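Local structure of L-asparaginase I (Vibrio cholerae, 2OCD) at residues Pro65-Trp68 / Gln69-Ala72; Ser99-Ser102 / Phe103-Glu106; Lys278-Gly282 / Gly283-Gly287. The protein probably catalyses the hydrolysis of L-asparagine to L-aspartate and ammonium, working as a homotetramer of the asparaginase 1 family. All coordinates share one frame; numbering follows the deposited sequence.

Contact 1 of 3, residues Pro65-Trp68 / Gln69-Ala72; sequences PADW and QLIA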
loop_
_atom_site.group_PDB
_atom_site.type_symbol
_atom_site.label_atom_id
_atom_site.label_comp_id
_atom_site.label_asym_id
_atom_site.label_seq_id
_atom_site.Cartn_x
_atom_site.Cartn_y
_atom_site.Cartn_z
ATOM N N PRO B 65 -30.562 -3.978 21.036
ATOM C CA PRO B 65 -30.880 -2.562 20.996
ATOM C C PRO B 65 -31.251 -1.995 22.385
ATOM O O PRO B 65 -31.002 -0.801 22.643
ATOM C CB PRO B 65 -32.021 -2.503 19.991
ATOM C CG PRO B 65 -31.847 -3.790 19.149
ATOM C CD PRO B 65 -31.459 -4.777 20.191
ATOM N N ALA B 66 -31.814 -2.830 23.277
ATOM C CA ALA B 66 -31.882 -2.488 24.718
ATOM C C ALA B 66 -30.516 -2.012 25.265
ATOM O O ALA B 66 -30.426 -0.992 25.942
ATOM C CB ALA B 66 -32.445 -3.640 25.553
ATOM N N ASP B 67 -29.441 -2.728 24.914
ATOM C CA ASP B 67 -28.088 -2.334 25.333
ATOM C C ASP B 67 -27.645 -0.985 24.731
ATOM O O ASP B 67 -26.936 -0.207 25.376
ATOM C CB ASP B 67 -27.103 -3.445 24.998
ATOM C CG ASP B 67 -27.357 -4.719 25.811
ATOM O OD1 ASP B 67 -27.263 -4.639 27.076
ATOM O OD2 ASP B 67 -27.647 -5.790 25.191
ATOM N N TRP B 68 -28.049 -0.714 23.496
ATOM C CA TRP B 68 -27.758 0.539 22.881
ATOM C C TRP B 68 -28.405 1.697 23.690
ATOM O O TRP B 68 -27.779 2.728 23.934
ATOM C CB TRP B 68 -28.348 0.537 21.482
ATOM C CG TRP B 68 -27.718 -0.421 20.503
ATOM C CD1 TRP B 68 -26.542 -1.074 20.658
ATOM C CD2 TRP B 68 -28.197 -0.759 19.201
ATOM N NE1 TRP B 68 -26.255 -1.817 19.538
ATOM C CE2 TRP B 68 -27.267 -1.663 18.632
ATOM C CE3 TRP B 68 -29.335 -0.413 18.461
ATOM C CZ2 TRP B 68 -27.433 -2.228 17.342
ATOM C CZ3 TRP B 68 -29.498 -0.985 17.161
ATOM C CH2 TRP B 68 -28.544 -1.863 16.632
ATOM N N GLN B 69 -29.673 1.516 24.086
ATOM C CA GLN B 69 -30.434 2.505 24.843
ATOM C C GLN B 69 -29.724 2.817 26.138
ATOM O O GLN B 69 -29.570 4.005 26.481
ATOM C CB GLN B 69 -31.836 1.954 25.165
ATOM C CG GLN B 69 -32.874 2.964 25.626
ATOM C CD GLN B 69 -33.166 4.037 24.565
ATOM O OE1 GLN B 69 -33.426 3.735 23.378
ATOM N NE2 GLN B 69 -33.094 5.282 24.980
ATOM N N LEU B 70 -29.310 1.753 26.855
ATOM C CA LEU B 70 -28.506 1.842 28.093
ATOM C C LEU B 70 -27.289 2.734 27.861
ATOM O O LEU B 70 -27.104 3.712 28.606
ATOM C CB LEU B 70 -28.045 0.458 28.568
ATOM C CG LEU B 70 -29.149 -0.603 28.847
ATOM C CD1 LEU B 70 -28.692 -1.955 29.567
ATOM C CD2 LEU B 70 -30.358 0.058 29.589
ATOM N N ILE B 71 -26.498 2.458 26.805
ATOM C CA ILE B 71 -25.327 3.274 26.528
ATOM C C ILE B 71 -25.736 4.767 26.239
ATOM O O ILE B 71 -25.195 5.728 26.827
ATOM C CB ILE B 71 -24.491 2.679 25.380
ATOM C CG1 ILE B 71 -24.098 1.209 25.666
ATOM C CG2 ILE B 71 -23.236 3.470 25.180
ATOM C CD1 ILE B 71 -23.492 0.494 24.442
ATOM N N ALA B 72 -26.695 4.947 25.330
ATOM C CA ALA B 72 -27.240 6.277 25.029
ATOM C C ALA B 72 -27.718 6.955 26.312
ATOM O O ALA B 72 -27.401 8.089 26.589
ATOM C CB ALA B 72 -28.382 6.166 24.020
#
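The indole of W68 lays one face over P65, whose CA sits 3.4 Å above the ring plane and toward the rim, while the W68 carbonyl O takes the N-H of A72 one turn further on at 2.8 Å. With chi1 at -67°, CG stands beside the backbone N and the ring swings back toward the start of helix 65-78. T97 and A100 of helix 94-104, the loop residues M63 and I208, and P220 of the second subunit also pack against the indole, which therefore lies where two helices meet a subunit boundary. The W68 side chain is about 9 Å from that of S60, predicted to bind substrate.

The second flat group is the Q69 amide. CB rests 3.4 Å from A66 O, and chi1 of -165° sends CG anti to the backbone N; after a bend at chi2 the amide is held at both ends, OE1 by I208 N and NE2 by D73 OD1, which fixes its rotation. The third is the D67 carboxylate, meeting L70 only by packing, OD1 to CD1 at 3.9 Å.

L70 CG comes to 3.2 Å from A66 O, and I71 CG1 equally close to D67 O, yet both carbonyls keep their helical partners: L70 N binds A66 O and I71 N binds D67 O, each at 3.1 Å. Aliphatic carbons thus flank carbonyls already satisfied by the backbone. D67 stands in the first turn, where the N-terminal end of the helix would probably help stabilise its negative charge.

Contact 2 of 3, residues Ser99-Ser102 / Phe103-Glu106; sequences SALS and FMFE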
loop_
_atom_site.group_PDB
_atom_site.type_symbol
_atom_site.label_atom_id
_atom_site.label_comp_id
_atom_site.label_asym_id
_atom_site.label_seq_id
_atom_site.Cartn_x
_atom_site.Cartn_y
_atom_site.Cartn_z
ATOM N N SER B 99 -22.812 2.916 14.993
ATOM C CA SER B 99 -23.819 3.277 14.061
ATOM C C SER B 99 -25.143 3.669 14.706
ATOM O O SER B 99 -25.707 4.747 14.416
ATOM C CB SER B 99 -24.034 2.112 13.114
ATOM O OG SER B 99 -22.946 2.023 12.199
ATOM N N ALA B 100 -25.675 2.743 15.493
ATOM C CA ALA B 100 -26.912 2.951 16.262
ATOM C C ALA B 100 -26.917 4.305 16.948
ATOM O O ALA B 100 -27.875 5.083 16.788
ATOM C CB ALA B 100 -27.075 1.855 17.311
ATOM N N LEU B 101 -25.842 4.566 17.711
ATOM C CA LEU B 101 -25.723 5.780 18.486
ATOM C C LEU B 101 -25.673 7.025 17.611
ATOM O O LEU B 101 -26.099 8.099 18.076
ATOM C CB LEU B 101 -24.484 5.763 19.391
ATOM C CG LEU B 101 -24.483 4.652 20.471
ATOM C CD1 LEU B 101 -23.120 4.493 21.131
ATOM C CD2 LEU B 101 -25.620 4.868 21.537
ATOM N N SER B 102 -25.117 6.926 16.390
ATOM C CA SER B 102 -25.045 8.091 15.525
ATOM C C SER B 102 -26.453 8.601 15.261
ATOM O O SER B 102 -26.679 9.814 15.348
ATOM C CB SER B 102 -24.310 7.832 14.226
ATOM O OG SER B 102 -25.097 7.131 13.301
ATOM N N PHE B 103 -27.402 7.697 15.010
ATOM C CA PHE B 103 -28.797 8.128 14.770
ATOM C C PHE B 103 -29.564 8.513 16.040
ATOM O O PHE B 103 -30.331 9.493 16.022
ATOM C CB PHE B 103 -29.555 7.106 13.948
ATOM C CG PHE B 103 -28.923 6.894 12.656
ATOM C CD1 PHE B 103 -28.994 7.885 11.693
ATOM C CD2 PHE B 103 -28.131 5.769 12.428
ATOM C CE1 PHE B 103 -28.385 7.749 10.501
ATOM C CE2 PHE B 103 -27.496 5.610 11.223
ATOM C CZ PHE B 103 -27.606 6.621 10.243
HETATM N N MSE B 104 -29.313 7.782 17.129
HETATM C CA MSE B 104 -29.956 8.056 18.385
HETATM C C MSE B 104 -29.667 9.420 18.945
HETATM O O MSE B 104 -30.526 9.987 19.619
HETATM C CB MSE B 104 -29.548 7.015 19.416
HETATM C CG MSE B 104 -30.204 5.674 19.140
HETATM SE SE MSE B 104 -29.620 4.237 20.300
HETATM C CE MSE B 104 -30.628 4.794 21.871
ATOM N N PHE B 105 -28.456 9.924 18.719
ATOM C CA PHE B 105 -28.080 11.227 19.226
ATOM C C PHE B 105 -28.448 12.263 18.200
ATOM O O PHE B 105 -28.130 12.147 17.038
ATOM C CB PHE B 105 -26.585 11.362 19.511
ATOM C CG PHE B 105 -26.068 10.467 20.598
ATOM C CD1 PHE B 105 -26.795 10.223 21.745
ATOM C CD2 PHE B 105 -24.804 9.926 20.502
ATOM C CE1 PHE B 105 -26.298 9.409 22.723
ATOM C CE2 PHE B 105 -24.309 9.132 21.491
ATOM C CZ PHE B 105 -25.057 8.866 22.593
ATOM N N GLU B 106 -29.059 13.324 18.683
ATOM C CA GLU B 106 -29.549 14.384 17.860
ATOM C C GLU B 106 -28.943 15.703 18.373
ATOM O O GLU B 106 -29.034 16.016 19.559
ATOM C CB GLU B 106 -31.068 14.328 17.923
ATOM C CG GLU B 106 -31.788 15.618 17.753
ATOM C CD GLU B 106 -33.163 15.383 17.119
ATOM O OE1 GLU B 106 -33.174 15.016 15.907
ATOM O OE2 GLU B 106 -34.204 15.549 17.817
#
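From CB outward, F103 runs back over the preceding turn: CB lies 3.9 Å from A100 O, and with CG anti to the carbonyl carbon (chi1 -60°) the ring heads toward S99 and S102. CD2 passes 3.3 Å from S99 O. The hydroxyl of S102 stands over one face, off toward the rim, with OG 3.5 Å from CE2; CG and, at the tip, CZ also have S102 OG as their nearest neighbour. What holds OG there is its bond to S99 O, 2.7 Å long, in the carbonyl plane and on a lone pair; N159 ND2 also bonds to OG. A308, K309 and Y312 of helix 303-315 pack against the same ring.

This is the C-terminal turn of helix 94-104, and it closes with two sound bonds, M104 N to A100 O and F105 N to L101 O. F105 then leaves helical geometry and the chain enters strand 105-106, paired antiparallel with 204-205. R332 NE bonds to F105 O.

L101 and F105 lie side by side and point the same way. F105 CD2 is 3.3 Å from L101 O, CE2 meets L101 CB at 4.0 Å, and CZ touches L101 CD2. That same CD2 branch also reaches SE of the selenomethionine M104, at 4.2 Å.

Contact 3 of 3, residues Lys278-Gly282 / Gly283-Gly287; sequences KVNMG and GYATG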
loop_
_atom_site.group_PDB
_atom_site.type_symbol
_atom_site.label_atom_id
_atom_site.label_comp_id
_atom_site.label_asym_id
_atom_site.label_seq_id
_atom_site.Cartn_x
_atom_site.Cartn_y
_atom_site.Cartn_z
ATOM N N LYS B 278 -21.422 1.988 -4.410
ATOM C CA LYS B 278 -22.629 2.743 -4.176
ATOM C C LYS B 278 -23.769 2.324 -5.114
ATOM O O LYS B 278 -23.612 2.298 -6.333
ATOM C CB LYS B 278 -22.305 4.214 -4.355
ATOM C CG LYS B 278 -23.376 5.098 -3.834
ATOM C CD LYS B 278 -23.488 6.420 -4.589
ATOM C CE LYS B 278 -22.676 7.524 -3.979
ATOM N NZ LYS B 278 -23.507 8.797 -3.905
ATOM N N VAL B 279 -24.929 2.019 -4.541
ATOM C CA VAL B 279 -26.112 1.725 -5.330
ATOM C C VAL B 279 -26.578 2.974 -6.144
ATOM O O VAL B 279 -26.623 4.099 -5.640
ATOM C CB VAL B 279 -27.277 1.166 -4.440
ATOM C CG1 VAL B 279 -28.627 1.285 -5.187
ATOM C CG2 VAL B 279 -26.996 -0.291 -3.987
ATOM N N ASN B 280 -26.894 2.733 -7.414
ATOM C CA ASN B 280 -27.367 3.725 -8.383
ATOM C C ASN B 280 -28.623 3.164 -9.066
ATOM O O ASN B 280 -28.572 2.544 -10.133
ATOM C CB ASN B 280 -26.280 3.974 -9.420
ATOM C CG ASN B 280 -26.523 5.217 -10.289
ATOM O OD1 ASN B 280 -27.652 5.691 -10.497
ATOM N ND2 ASN B 280 -25.437 5.720 -10.853
HETATM N N MSE B 281 -29.763 3.377 -8.436
HETATM C CA MSE B 281 -31.041 3.055 -9.053
HETATM C C MSE B 281 -31.684 4.280 -9.735
HETATM O O MSE B 281 -32.897 4.454 -9.678
HETATM C CB MSE B 281 -32.017 2.501 -8.024
HETATM C CG MSE B 281 -31.609 1.225 -7.291
HETATM SE SE MSE B 281 -32.824 1.087 -5.722
HETATM C CE MSE B 281 -34.568 1.239 -6.653
ATOM N N GLY B 282 -30.894 5.092 -10.418
ATOM C CA GLY B 282 -31.436 6.289 -11.114
ATOM C C GLY B 282 -32.247 5.977 -12.364
ATOM O O GLY B 282 -33.075 6.797 -12.793
ATOM N N GLY B 283 -32.019 4.796 -12.945
ATOM C CA GLY B 283 -32.641 4.432 -14.208
ATOM C C GLY B 283 -31.644 3.997 -15.261
ATOM O O GLY B 283 -31.742 2.905 -15.746
ATOM N N TYR B 284 -30.679 4.822 -15.631
ATOM C CA TYR B 284 -29.668 4.337 -16.595
ATOM C C TYR B 284 -28.838 3.156 -16.026
ATOM O O TYR B 284 -28.792 2.119 -16.654
ATOM C CB TYR B 284 -28.706 5.436 -17.114
ATOM C CG TYR B 284 -29.339 6.511 -17.991
ATOM C CD1 TYR B 284 -30.289 6.197 -18.959
ATOM C CD2 TYR B 284 -28.978 7.850 -17.844
ATOM C CE1 TYR B 284 -30.872 7.196 -19.755
ATOM C CE2 TYR B 284 -29.553 8.856 -18.629
ATOM C CZ TYR B 284 -30.488 8.520 -19.583
ATOM O OH TYR B 284 -31.031 9.501 -20.347
ATOM N N ALA B 285 -28.205 3.299 -14.851
ATOM C CA ALA B 285 -27.313 2.248 -14.395
ATOM C C ALA B 285 -28.029 0.878 -14.278
ATOM O O ALA B 285 -27.559 -0.110 -14.875
ATOM C CB ALA B 285 -26.612 2.614 -13.114
ATOM N N THR B 286 -29.133 0.801 -13.533
ATOM C CA THR B 286 -29.763 -0.501 -13.261
ATOM C C THR B 286 -31.153 -0.725 -13.879
ATOM O O THR B 286 -31.716 -1.821 -13.711
ATOM C CB THR B 286 -29.944 -0.703 -11.758
ATOM O OG1 THR B 286 -30.971 0.186 -11.289
ATOM C CG2 THR B 286 -28.597 -0.514 -11.000
ATOM N N GLY B 287 -31.699 0.288 -14.577
ATOM C CA GLY B 287 -33.138 0.346 -14.889
ATOM C C GLY B 287 -33.988 0.709 -13.658
ATOM O O GLY B 287 -33.463 1.135 -12.618
#
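T286 packs against N280 while its hydroxyl turns to its own neighbour, OG1 giving a hydrogen bond of 3.0 Å to G287 O from 32° out of the carbonyl plane. Chi1 of 71° sets OG1 between the backbone N and the carbonyl carbon. The same rotation brings CG2 to 3.2 Å from N280 O. OG1 also lies 3.6 Å from M281 CA, where the side chains of T286 and M281 cross. Beside T286, the methyl of A285 faces N280 as well: its CB is 3.6 Å from the backbone O of N280 and 3.8 Å from CG, so it nestles between the main chain and the amide of that residue.

The ten residues form a surface loop of the C-terminal domain, leading from strand 276-277 to helix 289-292. An Asx turn shapes its first half: N280 OD1 accepts the N-H of G282 in the carbonyl plane, at 3.3 Å. G283 follows with phi 126°, a conformation in which a CB would collide with G282 O and which glycine can adopt. The chain then doubles back, and a weak bond from G287 N to G283 O spans the bend.

Selenomethionine M281 turns to the body of the domain, its side chain packing on N270, S297, L290 and A291. On the outer side Y284 meets D21 of the second subunit, while K278, at the start of the loop, sends NZ to T336 O near the C terminus.

From the N terminus, contact 1 opens helix 65-78, shortly after strand 48-58, outermost in this chain's large sheet, and contact 2 ends helix 94-104 where the chain passes into strand 105-106. Both belong to the N-terminal domain and touch each other: the methyl end of M104 packs on Q69 and A72, so the two helices are fastened together beside the I208 loop. Contact 3 comes much later, folding the loop 278-287 back on itself in the C-terminal domain, its nearest atoms about 15 Å from contact 2. The three follow one another in series and none nests in or crosses another. Contacts 1 and 3, centres 36 Å apart, both reach the second subunit.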